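Local atomic coordinates of catechol 1,2-dioxygenase (Acinetobacter sp., PDB entry 1DMH), a protein that catalyses the iron(III)-dependent intradiol cleavage of catechol by O2 to cis,cis-muconate, the first step from catechol in the beta-ketoadipate pathway. Residues 118-123 and 189-194; 126-131 and 158-163; 132-137 and 282-287. One frame throughout, in Å; residues are numbered along the deposited sequence.

How the contacts relate
Contacts 1 and 3 are parallel strand pairs of one mixed sheet, both partly buried; contact 2 is a small surface contact between two loops. Strand 189-195 of contact 1 and strand 133-141 of contact 3 are themselves antiparallel neighbours, joined at Val-192 to Leu-136 and Thr-194 to Leu-134, so the two contacts, with centres about 11 Å apart, form one continuous strip of sheet. Segment 126-131 of contact 2 lies in the connection between strands 120-122 and 133-141. The chemistry follows position: backbone ladders in contacts 1 and 3, with a charged outer face in contact 1 and a mixed one (Ile-135, Val-287, the His-137/Glu-285 pair) in contact 3; a carboxylate gripping backbone and hydroxyl in contact 2.

Contact 1 (118-123 and 189-194); sequences VGYARM and QYRVRT
Segments 118-123 and 189-194 run parallel, their strand axes 10° apart, and four backbone N-H groups find carbonyl acceptors across the gap. The first two bonds are weak and the last two good. Arg-191 N to Gly-119 O is bent to 124° at the hydrogen, and Ala-121 N to Arg-191 O is stretched to 3.4 Å. Arg-193 N then meets Ala-121 O at 3.0 Å in the carbonyl plane, and Met-123 N reaches Arg-193 O at 2.7 Å, nearly along the C=O axis. Arg-191 O also receives the CA-H of Tyr-120, with CA 3.1 Å away.

On the face bearing Tyr-120, Arg-122 and Arg-193, both arginine chains are extended, with CG anti to the backbone N, and run side by side. Their guanidinium planes, 9° apart, stack with centres separated by 4.1 Å, Arg-122 NH1 lying over the other group near its rim. Two like charges are tolerated here probably because each has its own carboxylate: Arg-122 NH2 pairs with Asp-124, Arg-193 NH2 with Glu-280. Arg-191 NH2 is satisfied by Asn-277.

The reverse face is mostly apolar, its hydroxyls satisfied. The Met-123 side chain crosses Val-192 obliquely, SD 3.9 Å from CG2; Thr-194 OG1 bonds to His-157 NE2. Strand 120-122 thus pairs in parallel with 189-195, while Gly-119 and Met-123 bond to Ile-183 and Met-178, within the mixed beta-sheet of the intradiol dioxygenase catalytic domain.

Contact 2 (126-131 and 158-163); sequences GSDPNG and ANTKGF
Hydrogen bonding to one carboxylate dominates the meeting of loops 126-131 and 158-163. Asp-128, its CG anti to the backbone N (chi1 -164°), reaches across so that OD2 accepts the backbone N-H of Thr-160 at 2.8 Å through its syn lone pair, with an angle of 159° at the hydrogen. The Thr-160 hydroxyl sits astride the same group: OG1 is 2.7 Å from both OD1 and OD2 of Asp-128, and its single proton could go to either. Chi1 of 61° puts OG1 in the crowded position between backbone N and carbonyl carbon, so backbone and side chain grip together.

Within each loop, a side-chain oxygen accepts from the backbone N-H two residues on. Asp-128 OD1 turns its anti lone pair to Asn-130 N, 3.0 Å away. Asn-159 OD1 accepts from Lys-161 N, and from Phe-163 N as well, both lying above its carbonyl plane.

A water links the loops more loosely, accepting from Asn-159 ND2 and giving a weak bond to Ser-127 OG.

Van der Waals contact is slight: Thr-160 CG2 rests 3.6 Å from Asn-130 O and 3.7 Å from Gly-131 CA. Lys-161 NZ lies 6.4 Å from Asp-128 OD2, so any attraction is at long range.

The pattern is that of paired Asx turns, each accompanying a type I beta turn, Asp-128 to Gly-131 and Asn-159 to Gly-162, in adjoining surface loops.

Contact 3 (132-137 and 282-287); sequences HTLILH and PFAEMV
Strands 133-137 and 283-287 lie in parallel, axes 4.6 Å apart at closest approach and inclined by 20°, in a regular ladder: Thr-133 O accepts from Ala-284 N, Ala-284 O from Ile-135 N, Ile-135 O from Met-286 N, and Met-286 O from His-137 N. All four bonds are nearly straight, the first at 175° at the hydrogen. This is a parallel pair within the mixed sheet of the intradiol dioxygenase domain, next to strand 189-195, which flanks 133-141 on its other edge.

The face carrying Leu-134, Ala-284, Leu-136 and Met-286 is buried and apolar. Leu-134 CD2 reaches Met-286 CG at 3.9 Å, and Leu-136 CD2 meets Met-286 CB less closely. Behind them Leu-134 and Leu-136 rest on Ile-225 and Tyr-227 of strand 220-230, which also supplies iron ligands, so this face backs the metal-bearing strand. Beside Ala-284, His-132 turns its NE2 to Glu-267.

On the other face Ile-135 CG1 presses on the Phe-283 ring at CD2, 3.6 Å away; that ring is also stacked with His-268.

At the far end His-137 has its CG in the crowded position between backbone N and carbonyl carbon (chi1 60°), which swings the ring across towards the extended Glu-285. Val-287 CG2 packs against His-137 CE1 at 3.4 Å. His-137 NE2 donates to Glu-285 OE2 at 2.7 Å, the oxygen near the ring plane but approached from above the carboxylate plane.

Contact 1 (118-123 and 189-194)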
ATOM      1  N   VAL A 118      28.725  12.212 -27.013  1.00 20.93           N
ATOM      2  CA  VAL A 118      29.946  11.450 -26.855  1.00 20.18           C
ATOM      3  C   VAL A 118      30.982  12.189 -26.041  1.00 19.90           C
ATOM      4  O   VAL A 118      31.235  13.375 -26.280  1.00 20.01           O
ATOM      5  CB  VAL A 118      30.589  11.096 -28.223  1.00 20.33           C
ATOM      6  CG1 VAL A 118      31.910  10.310 -27.994  1.00 20.39           C
ATOM      7  CG2 VAL A 118      29.622  10.300 -29.072  1.00 19.53           C
ATOM      8  N   GLY A 119      31.554  11.465 -25.075  1.00 19.12           N
ATOM      9  CA  GLY A 119      32.614  11.962 -24.213  1.00 17.50           C
ATOM     10  C   GLY A 119      32.405  13.117 -23.248  1.00 17.13           C
ATOM     11  O   GLY A 119      33.042  13.139 -22.203  1.00 16.88           O
ATOM     12  N   TYR A 120      31.521  14.056 -23.579  1.00 16.69           N
ATOM     13  CA  TYR A 120      31.317  15.246 -22.759  1.00 16.50           C
ATOM     14  C   TYR A 120      29.926  15.868 -22.880  1.00 16.83           C
ATOM     15  O   TYR A 120      29.277  15.783 -23.917  1.00 17.24           O
ATOM     16  CB  TYR A 120      32.357  16.315 -23.163  1.00 15.92           C
ATOM     17  CG  TYR A 120      32.072  17.693 -22.605  1.00 16.25           C
ATOM     18  CD1 TYR A 120      32.363  18.003 -21.277  1.00 16.05           C
ATOM     19  CD2 TYR A 120      31.377  18.643 -23.361  1.00 16.76           C
ATOM     20  CE1 TYR A 120      31.956  19.215 -20.705  1.00 15.56           C
ATOM     21  CE2 TYR A 120      30.962  19.867 -22.793  1.00 16.46           C
ATOM     22  CZ  TYR A 120      31.255  20.138 -21.462  1.00 16.26           C
ATOM     23  OH  TYR A 120      30.822  21.314 -20.882  1.00 14.75           O
ATOM     24  N   ALA A 121      29.480  16.506 -21.807  1.00 16.41           N
ATOM     25  CA  ALA A 121      28.211  17.217 -21.794  1.00 16.54           C
ATOM     26  C   ALA A 121      28.152  18.041 -20.535  1.00 16.73           C
ATOM     27  O   ALA A 121      28.785  17.704 -19.529  1.00 16.53           O
ATOM     28  CB  ALA A 121      27.029  16.254 -21.806  1.00 16.91           C
ATOM     29  N   ARG A 122      27.435  19.149 -20.608  1.00 16.35           N
ATOM     30  CA  ARG A 122      27.208  19.941 -19.419  1.00 16.70           C
ATOM     31  C   ARG A 122      25.805  19.437 -19.028  1.00 17.04           C
ATOM     32  O   ARG A 122      24.923  19.345 -19.876  1.00 16.43           O
ATOM     33  CB  ARG A 122      27.187  21.439 -19.713  1.00 16.54           C
ATOM     34  CG  ARG A 122      26.659  22.191 -18.502  1.00 17.17           C
ATOM     35  CD  ARG A 122      26.840  23.682 -18.577  1.00 18.22           C
ATOM     36  NE  ARG A 122      26.217  24.265 -17.404  1.00 18.74           N
ATOM     37  CZ  ARG A 122      26.287  25.547 -17.068  1.00 19.59           C
ATOM     38  NH1 ARG A 122      26.966  26.406 -17.824  1.00 18.86           N
ATOM     39  NH2 ARG A 122      25.654  25.969 -15.984  1.00 19.40           N
ATOM     40  N   MET A 123      25.599  19.096 -17.763  1.00 17.53           N
ATOM     41  CA  MET A 123      24.316  18.539 -17.333  1.00 18.39           C
ATOM     42  C   MET A 123      23.266  19.487 -16.798  1.00 18.97           C
ATOM     43  O   MET A 123      22.076  19.170 -16.810  1.00 18.69           O
ATOM     44  CB  MET A 123      24.548  17.499 -16.242  1.00 17.68           C
ATOM     45  CG  MET A 123      25.546  16.447 -16.599  1.00 19.49           C
ATOM     46  SD  MET A 123      25.660  15.231 -15.265  1.00 21.18           S
ATOM     47  CE  MET A 123      23.958  14.635 -15.160  1.00 19.88           C
ATOM     48  N   GLN A 189      36.707   7.297 -21.760  1.00 20.99           N
ATOM     49  CA  GLN A 189      36.429   8.336 -20.786  1.00 20.63           C
ATOM     50  C   GLN A 189      35.105   9.088 -20.938  1.00 18.92           C
ATOM     51  O   GLN A 189      34.521   9.164 -22.022  1.00 18.69           O
ATOM     52  CB  GLN A 189      37.591   9.326 -20.763  1.00 22.27           C
ATOM     53  CG  GLN A 189      38.901   8.683 -20.327  1.00 26.64           C
ATOM     54  CD  GLN A 189      40.040   9.685 -20.175  1.00 29.24           C
ATOM     55  OE1 GLN A 189      40.321  10.477 -21.078  1.00 30.57           O
ATOM     56  NE2 GLN A 189      40.712   9.639 -19.031  1.00 31.31           N
ATOM     57  N   TYR A 190      34.617   9.618 -19.821  1.00 17.28           N
ATOM     58  CA  TYR A 190      33.392  10.418 -19.812  1.00 16.39           C
ATOM     59  C   TYR A 190      33.755  11.640 -18.985  1.00 16.00           C
ATOM     60  O   TYR A 190      34.606  11.576 -18.092  1.00 15.89           O
ATOM     61  CB  TYR A 190      32.227   9.650 -19.165  1.00 15.99           C
ATOM     62  CG  TYR A 190      32.348   9.457 -17.657  1.00 15.23           C
ATOM     63  CD1 TYR A 190      33.080   8.393 -17.123  1.00 15.01           C
ATOM     64  CD2 TYR A 190      31.772  10.362 -16.774  1.00 14.53           C
ATOM     65  CE1 TYR A 190      33.243   8.237 -15.742  1.00 14.29           C
ATOM     66  CE2 TYR A 190      31.926  10.216 -15.391  1.00 14.41           C
ATOM     67  CZ  TYR A 190      32.662   9.152 -14.882  1.00 14.08           C
ATOM     68  OH  TYR A 190      32.827   9.014 -13.517  1.00 14.31           O
ATOM     69  N   ARG A 191      33.152  12.766 -19.296  1.00 16.53           N
ATOM     70  CA  ARG A 191      33.442  13.956 -18.545  1.00 17.41           C
ATOM     71  C   ARG A 191      32.205  14.812 -18.586  1.00 17.67           C
ATOM     72  O   ARG A 191      31.597  14.986 -19.646  1.00 18.28           O
ATOM     73  CB  ARG A 191      34.618  14.688 -19.174  1.00 19.25           C
ATOM     74  CG  ARG A 191      34.987  15.982 -18.483  1.00 22.13           C
ATOM     75  CD  ARG A 191      36.147  16.632 -19.210  1.00 25.47           C
ATOM     76  NE  ARG A 191      36.351  18.028 -18.814  1.00 28.82           N
ATOM     77  CZ  ARG A 191      37.202  18.438 -17.873  1.00 30.32           C
ATOM     78  NH1 ARG A 191      37.969  17.547 -17.233  1.00 30.55           N
ATOM     79  NH2 ARG A 191      37.302  19.748 -17.591  1.00 29.50           N
ATOM     80  N   VAL A 192      31.782  15.313 -17.434  1.00 16.79           N
ATOM     81  CA  VAL A 192      30.618  16.170 -17.438  1.00 16.82           C
ATOM     82  C   VAL A 192      30.854  17.379 -16.600  1.00 16.68           C
ATOM     83  O   VAL A 192      31.673  17.359 -15.684  1.00 16.77           O
ATOM     84  CB  VAL A 192      29.348  15.483 -16.883  1.00 16.82           C
ATOM     85  CG1 VAL A 192      28.987  14.359 -17.742  1.00 16.73           C
ATOM     86  CG2 VAL A 192      29.576  15.002 -15.461  1.00 16.40           C
ATOM     87  N   ARG A 193      30.158  18.446 -16.955  1.00 15.76           N
ATOM     88  CA  ARG A 193      30.199  19.659 -16.168  1.00 15.76           C
ATOM     89  C   ARG A 193      28.769  19.758 -15.584  1.00 15.43           C
ATOM     90  O   ARG A 193      27.779  19.697 -16.324  1.00 15.09           O
ATOM     91  CB  ARG A 193      30.515  20.884 -17.032  1.00 15.87           C
ATOM     92  CG  ARG A 193      30.232  22.166 -16.272  1.00 18.19           C
ATOM     93  CD  ARG A 193      30.611  23.434 -17.014  1.00 19.11           C
ATOM     94  NE  ARG A 193      30.077  24.558 -16.258  1.00 19.71           N
ATOM     95  CZ  ARG A 193      30.358  25.832 -16.493  1.00 19.52           C
ATOM     96  NH1 ARG A 193      31.176  26.150 -17.471  1.00 18.84           N
ATOM     97  NH2 ARG A 193      29.825  26.780 -15.733  1.00 19.02           N
ATOM     98  N   THR A 194      28.659  19.871 -14.261  1.00 14.96           N
ATOM     99  CA  THR A 194      27.349  19.980 -13.639  1.00 14.82           C
ATOM    100  C   THR A 194      27.530  20.784 -12.337  1.00 16.37           C
ATOM    101  O   THR A 194      28.416  21.646 -12.276  1.00 15.82           O
ATOM    102  CB  THR A 194      26.767  18.578 -13.371  1.00 14.04           C
ATOM    103  OG1 THR A 194      25.426  18.708 -12.903  1.00 13.96           O
ATOM    104  CG2 THR A 194      27.601  17.818 -12.357  1.00 12.97           C
TER

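Contact 2 (126-131 and 158-163)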
ATOM      1  N   GLY A 126      22.185  25.818 -15.343  1.00 26.89           N
ATOM      2  CA  GLY A 126      22.561  27.000 -14.586  1.00 28.09           C
ATOM      3  C   GLY A 126      21.408  27.714 -13.890  1.00 29.13           C
ATOM      4  O   GLY A 126      21.532  28.876 -13.504  1.00 28.95           O
ATOM      5  N   SER A 127      20.287  27.025 -13.714  1.00 29.71           N
ATOM      6  CA  SER A 127      19.132  27.614 -13.057  1.00 30.90           C
ATOM      7  C   SER A 127      19.239  27.606 -11.533  1.00 32.20           C
ATOM      8  O   SER A 127      18.402  28.202 -10.855  1.00 33.01           O
ATOM      9  CB  SER A 127      17.863  26.867 -13.454  1.00 30.43           C
ATOM     10  OG  SER A 127      17.940  25.508 -13.056  1.00 31.51           O
ATOM     11  N   ASP A 128      20.243  26.928 -10.981  1.00 32.82           N
ATOM     12  CA  ASP A 128      20.371  26.883  -9.531  1.00 33.27           C
ATOM     13  C   ASP A 128      21.245  28.048  -9.073  1.00 33.66           C
ATOM     14  O   ASP A 128      22.452  28.069  -9.312  1.00 33.86           O
ATOM     15  CB  ASP A 128      20.984  25.550  -9.065  1.00 33.42           C
ATOM     16  CG  ASP A 128      20.776  25.307  -7.570  1.00 34.01           C
ATOM     17  OD1 ASP A 128      20.926  26.264  -6.779  1.00 34.09           O
ATOM     18  OD2 ASP A 128      20.479  24.163  -7.173  1.00 34.46           O
ATOM     19  N   PRO A 129      20.644  29.019  -8.369  1.00 33.86           N
ATOM     20  CA  PRO A 129      21.346  30.198  -7.868  1.00 33.28           C
ATOM     21  C   PRO A 129      22.544  29.854  -7.016  1.00 32.72           C
ATOM     22  O   PRO A 129      23.562  30.531  -7.072  1.00 33.24           O
ATOM     23  CB  PRO A 129      20.264  30.916  -7.066  1.00 33.89           C
ATOM     24  CG  PRO A 129      19.006  30.553  -7.830  1.00 34.49           C
ATOM     25  CD  PRO A 129      19.237  29.056  -7.930  1.00 34.22           C
ATOM     26  N   ASN A 130      22.440  28.789  -6.235  1.00 31.83           N
ATOM     27  CA  ASN A 130      23.549  28.416  -5.365  1.00 30.65           C
ATOM     28  C   ASN A 130      24.375  27.259  -5.873  1.00 28.74           C
ATOM     29  O   ASN A 130      25.180  26.714  -5.139  1.00 28.90           O
ATOM     30  CB  ASN A 130      23.022  28.096  -3.965  1.00 32.28           C
ATOM     31  CG  ASN A 130      22.181  29.226  -3.400  1.00 33.47           C
ATOM     32  OD1 ASN A 130      22.653  30.351  -3.255  1.00 35.18           O
ATOM     33  ND2 ASN A 130      20.931  28.936  -3.095  1.00 34.24           N
ATOM     34  N   GLY A 131      24.194  26.893  -7.132  1.00 26.98           N
ATOM     35  CA  GLY A 131      24.949  25.780  -7.653  1.00 25.15           C
ATOM     36  C   GLY A 131      26.426  26.070  -7.652  1.00 24.33           C
ATOM     37  O   GLY A 131      26.841  27.184  -7.948  1.00 24.98           O
ATOM     38  N   ALA A 158      20.555  15.427  -7.954  1.00 13.95           N
ATOM     39  CA  ALA A 158      19.739  16.540  -7.470  1.00 14.76           C
ATOM     40  C   ALA A 158      20.457  17.894  -7.517  1.00 15.10           C
ATOM     41  O   ALA A 158      21.668  17.950  -7.744  1.00 14.34           O
ATOM     42  CB  ALA A 158      19.282  16.242  -6.029  1.00 14.47           C
ATOM     43  N   ASN A 159      19.702  18.978  -7.318  1.00 16.30           N
ATOM     44  CA  ASN A 159      20.304  20.303  -7.305  1.00 18.17           C
ATOM     45  C   ASN A 159      20.655  20.620  -5.859  1.00 19.63           C
ATOM     46  O   ASN A 159      20.613  19.720  -5.018  1.00 19.87           O
ATOM     47  CB  ASN A 159      19.371  21.380  -7.895  1.00 18.57           C
ATOM     48  CG  ASN A 159      18.040  21.505  -7.160  1.00 18.81           C
ATOM     49  OD1 ASN A 159      17.898  21.089  -6.004  1.00 18.78           O
ATOM     50  ND2 ASN A 159      17.066  22.123  -7.828  1.00 18.52           N
ATOM     51  N   THR A 160      20.989  21.881  -5.561  1.00 20.86           N
ATOM     52  CA  THR A 160      21.392  22.259  -4.204  1.00 21.79           C
ATOM     53  C   THR A 160      20.271  22.234  -3.182  1.00 22.93           C
ATOM     54  O   THR A 160      20.525  22.369  -1.980  1.00 23.41           O
ATOM     55  CB  THR A 160      22.073  23.658  -4.160  1.00 21.65           C
ATOM     56  OG1 THR A 160      21.160  24.664  -4.623  1.00 22.20           O
ATOM     57  CG2 THR A 160      23.318  23.661  -5.037  1.00 21.47           C
ATOM     58  N   LYS A 161      19.035  22.064  -3.650  1.00 23.75           N
ATOM     59  CA  LYS A 161      17.891  21.995  -2.752  1.00 24.79           C
ATOM     60  C   LYS A 161      17.450  20.548  -2.548  1.00 24.42           C
ATOM     61  O   LYS A 161      16.489  20.283  -1.834  1.00 24.22           O
ATOM     62  CB  LYS A 161      16.748  22.838  -3.311  1.00 27.18           C
ATOM     63  CG  LYS A 161      17.081  24.323  -3.257  1.00 30.60           C
ATOM     64  CD  LYS A 161      15.939  25.182  -3.724  1.00 34.11           C
ATOM     65  CE  LYS A 161      15.696  25.018  -5.215  1.00 36.88           C
ATOM     66  NZ  LYS A 161      14.464  25.771  -5.693  1.00 38.55           N
ATOM     67  N   GLY A 162      18.169  19.617  -3.179  1.00 23.04           N
ATOM     68  CA  GLY A 162      17.838  18.208  -3.062  1.00 22.18           C
ATOM     69  C   GLY A 162      16.720  17.743  -3.989  1.00 22.09           C
ATOM     70  O   GLY A 162      16.161  16.665  -3.797  1.00 21.76           O
ATOM     71  N   PHE A 163      16.388  18.540  -5.000  1.00 21.32           N
ATOM     72  CA  PHE A 163      15.334  18.165  -5.941  1.00 21.32           C
ATOM     73  C   PHE A 163      15.873  17.732  -7.302  1.00 20.14           C
ATOM     74  O   PHE A 163      16.874  18.267  -7.792  1.00 18.62           O
ATOM     75  CB  PHE A 163      14.367  19.333  -6.143  1.00 23.68           C
ATOM     76  CG  PHE A 163      13.676  19.744  -4.901  1.00 25.97           C
ATOM     77  CD1 PHE A 163      13.361  18.798  -3.927  1.00 27.60           C
ATOM     78  CD2 PHE A 163      13.357  21.069  -4.681  1.00 27.58           C
ATOM     79  CE1 PHE A 163      12.737  19.168  -2.733  1.00 28.93           C
ATOM     80  CE2 PHE A 163      12.738  21.456  -3.499  1.00 29.11           C
ATOM     81  CZ  PHE A 163      12.426  20.495  -2.516  1.00 29.01           C
TER
HETATM   82  O   HOH W   1      17.926  23.302 -10.515  1.00 28.19           O

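Contact 3 (132-137 and 282-287)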
ATOM      1  N   HIS A 132      27.225  25.074  -7.298  1.00 23.25           N
ATOM      2  CA  HIS A 132      28.679  25.204  -7.298  1.00 21.98           C
ATOM      3  C   HIS A 132      29.151  24.284  -8.426  1.00 21.08           C
ATOM      4  O   HIS A 132      28.811  23.104  -8.452  1.00 20.80           O
ATOM      5  CB  HIS A 132      29.250  24.757  -5.954  1.00 22.71           C
ATOM      6  CG  HIS A 132      30.734  24.901  -5.856  1.00 24.34           C
ATOM      7  ND1 HIS A 132      31.380  26.099  -6.070  1.00 25.04           N
ATOM      8  CD2 HIS A 132      31.704  23.996  -5.579  1.00 25.00           C
ATOM      9  CE1 HIS A 132      32.684  25.925  -5.932  1.00 24.87           C
ATOM     10  NE2 HIS A 132      32.909  24.659  -5.634  1.00 24.66           N
ATOM     11  N   THR A 133      29.915  24.829  -9.367  1.00 19.62           N
ATOM     12  CA  THR A 133      30.392  24.056 -10.509  1.00 18.37           C
ATOM     13  C   THR A 133      31.145  22.810 -10.125  1.00 17.09           C
ATOM     14  O   THR A 133      32.013  22.852  -9.271  1.00 17.27           O
ATOM     15  CB  THR A 133      31.300  24.900 -11.416  1.00 18.30           C
ATOM     16  OG1 THR A 133      30.608  26.090 -11.781  1.00 17.87           O
ATOM     17  CG2 THR A 133      31.641  24.141 -12.701  1.00 18.46           C
ATOM     18  N   LEU A 134      30.818  21.706 -10.790  1.00 16.60           N
ATOM     19  CA  LEU A 134      31.447  20.412 -10.540  1.00 16.15           C
ATOM     20  C   LEU A 134      31.876  19.815 -11.876  1.00 15.91           C
ATOM     21  O   LEU A 134      31.065  19.744 -12.801  1.00 15.84           O
ATOM     22  CB  LEU A 134      30.432  19.446  -9.906  1.00 16.21           C
ATOM     23  CG  LEU A 134      30.851  18.206  -9.110  1.00 17.81           C
ATOM     24  CD1 LEU A 134      29.897  17.103  -9.469  1.00 17.39           C
ATOM     25  CD2 LEU A 134      32.262  17.809  -9.329  1.00 16.67           C
ATOM     26  N   ILE A 135      33.140  19.405 -11.979  1.00 15.96           N
ATOM     27  CA  ILE A 135      33.660  18.748 -13.197  1.00 16.40           C
ATOM     28  C   ILE A 135      33.789  17.291 -12.719  1.00 16.95           C
ATOM     29  O   ILE A 135      34.568  17.009 -11.805  1.00 16.56           O
ATOM     30  CB  ILE A 135      35.095  19.264 -13.601  1.00 16.95           C
ATOM     31  CG1 ILE A 135      35.054  20.761 -13.903  1.00 17.85           C
ATOM     32  CG2 ILE A 135      35.654  18.482 -14.798  1.00 16.37           C
ATOM     33  CD1 ILE A 135      34.096  21.130 -14.977  1.00 20.22           C
ATOM     34  N   LEU A 136      33.023  16.377 -13.307  1.00 16.18           N
ATOM     35  CA  LEU A 136      33.065  14.977 -12.883  1.00 15.82           C
ATOM     36  C   LEU A 136      33.555  14.176 -14.087  1.00 15.66           C
ATOM     37  O   LEU A 136      33.014  14.283 -15.178  1.00 14.52           O
ATOM     38  CB  LEU A 136      31.664  14.534 -12.503  1.00 15.23           C
ATOM     39  CG  LEU A 136      31.302  13.322 -11.628  1.00 17.24           C
ATOM     40  CD1 LEU A 136      30.025  12.755 -12.226  1.00 17.05           C
ATOM     41  CD2 LEU A 136      32.376  12.270 -11.535  1.00 16.31           C
ATOM     42  N   HIS A 137      34.584  13.377 -13.890  1.00 15.93           N
ATOM     43  CA  HIS A 137      35.094  12.613 -15.006  1.00 16.83           C
ATOM     44  C   HIS A 137      35.719  11.304 -14.546  1.00 16.52           C
ATOM     45  O   HIS A 137      35.983  11.095 -13.361  1.00 16.13           O
ATOM     46  CB  HIS A 137      36.100  13.478 -15.784  1.00 17.82           C
ATOM     47  CG  HIS A 137      37.271  13.936 -14.967  1.00 18.92           C
ATOM     48  ND1 HIS A 137      38.453  13.232 -14.900  1.00 19.84           N
ATOM     49  CD2 HIS A 137      37.426  15.007 -14.149  1.00 19.80           C
ATOM     50  CE1 HIS A 137      39.288  13.848 -14.080  1.00 19.56           C
ATOM     51  NE2 HIS A 137      38.690  14.927 -13.610  1.00 18.92           N
ATOM     52  N   PRO A 282      35.910  29.462  -9.187  1.00 27.99           N
ATOM     53  CA  PRO A 282      36.236  28.254  -8.424  1.00 26.64           C
ATOM     54  C   PRO A 282      35.238  27.117  -8.684  1.00 25.39           C
ATOM     55  O   PRO A 282      34.040  27.355  -8.888  1.00 25.17           O
ATOM     56  CB  PRO A 282      36.232  28.759  -6.974  1.00 27.11           C
ATOM     57  CG  PRO A 282      35.303  29.976  -7.037  1.00 28.32           C
ATOM     58  CD  PRO A 282      35.848  30.620  -8.283  1.00 27.90           C
ATOM     59  N   PHE A 283      35.737  25.887  -8.685  1.00 23.07           N
ATOM     60  CA  PHE A 283      34.886  24.737  -8.964  1.00 22.31           C
ATOM     61  C   PHE A 283      35.395  23.521  -8.196  1.00 22.17           C
ATOM     62  O   PHE A 283      36.518  23.529  -7.667  1.00 22.11           O
ATOM     63  CB  PHE A 283      34.903  24.446 -10.480  1.00 21.31           C
ATOM     64  CG  PHE A 283      36.234  23.956 -10.988  1.00 20.70           C
ATOM     65  CD1 PHE A 283      37.258  24.853 -11.277  1.00 21.13           C
ATOM     66  CD2 PHE A 283      36.492  22.596 -11.111  1.00 21.12           C
ATOM     67  CE1 PHE A 283      38.529  24.405 -11.679  1.00 20.66           C
ATOM     68  CE2 PHE A 283      37.752  22.134 -11.511  1.00 20.97           C
ATOM     69  CZ  PHE A 283      38.776  23.047 -11.796  1.00 21.45           C
ATOM     70  N   ALA A 284      34.562  22.481  -8.131  1.00 20.80           N
ATOM     71  CA  ALA A 284      34.936  21.238  -7.469  1.00 19.56           C
ATOM     72  C   ALA A 284      35.223  20.180  -8.562  1.00 19.36           C
ATOM     73  O   ALA A 284      34.651  20.214  -9.662  1.00 17.76           O
ATOM     74  CB  ALA A 284      33.802  20.776  -6.569  1.00 18.22           C
ATOM     75  N   GLU A 285      36.135  19.261  -8.267  1.00 19.31           N
ATOM     76  CA  GLU A 285      36.447  18.189  -9.206  1.00 19.88           C
ATOM     77  C   GLU A 285      36.365  16.820  -8.515  1.00 19.67           C
ATOM     78  O   GLU A 285      36.868  16.645  -7.392  1.00 18.85           O
ATOM     79  CB  GLU A 285      37.844  18.367  -9.815  1.00 20.86           C
ATOM     80  CG  GLU A 285      38.277  17.204 -10.710  1.00 23.26           C
ATOM     81  CD  GLU A 285      39.673  17.383 -11.267  1.00 26.18           C
ATOM     82  OE1 GLU A 285      40.569  17.814 -10.507  1.00 28.06           O
ATOM     83  OE2 GLU A 285      39.895  17.071 -12.456  1.00 26.86           O
ATOM     84  N   MET A 286      35.712  15.870  -9.184  1.00 19.16           N
ATOM     85  CA  MET A 286      35.582  14.493  -8.700  1.00 19.17           C
ATOM     86  C   MET A 286      35.966  13.578  -9.855  1.00 18.53           C
ATOM     87  O   MET A 286      35.566  13.797 -10.994  1.00 18.18           O
ATOM     88  CB  MET A 286      34.153  14.166  -8.263  1.00 20.31           C
ATOM     89  CG  MET A 286      33.642  14.987  -7.080  1.00 22.58           C
ATOM     90  SD  MET A 286      31.924  14.625  -6.612  1.00 22.69           S
ATOM     91  CE  MET A 286      32.107  13.051  -5.886  1.00 23.18           C
ATOM     92  N   VAL A 287      36.782  12.575  -9.561  1.00 17.99           N
ATOM     93  CA  VAL A 287      37.203  11.607 -10.558  1.00 18.30           C
ATOM     94  C   VAL A 287      36.606  10.282 -10.080  1.00 17.95           C
ATOM     95  O   VAL A 287      36.715   9.952  -8.905  1.00 17.84           O
ATOM     96  CB  VAL A 287      38.753  11.467 -10.593  1.00 18.38           C
ATOM     97  CG1 VAL A 287      39.173  10.475 -11.674  1.00 19.17           C
ATOM     98  CG2 VAL A 287      39.385  12.809 -10.835  1.00 19.87           C
TER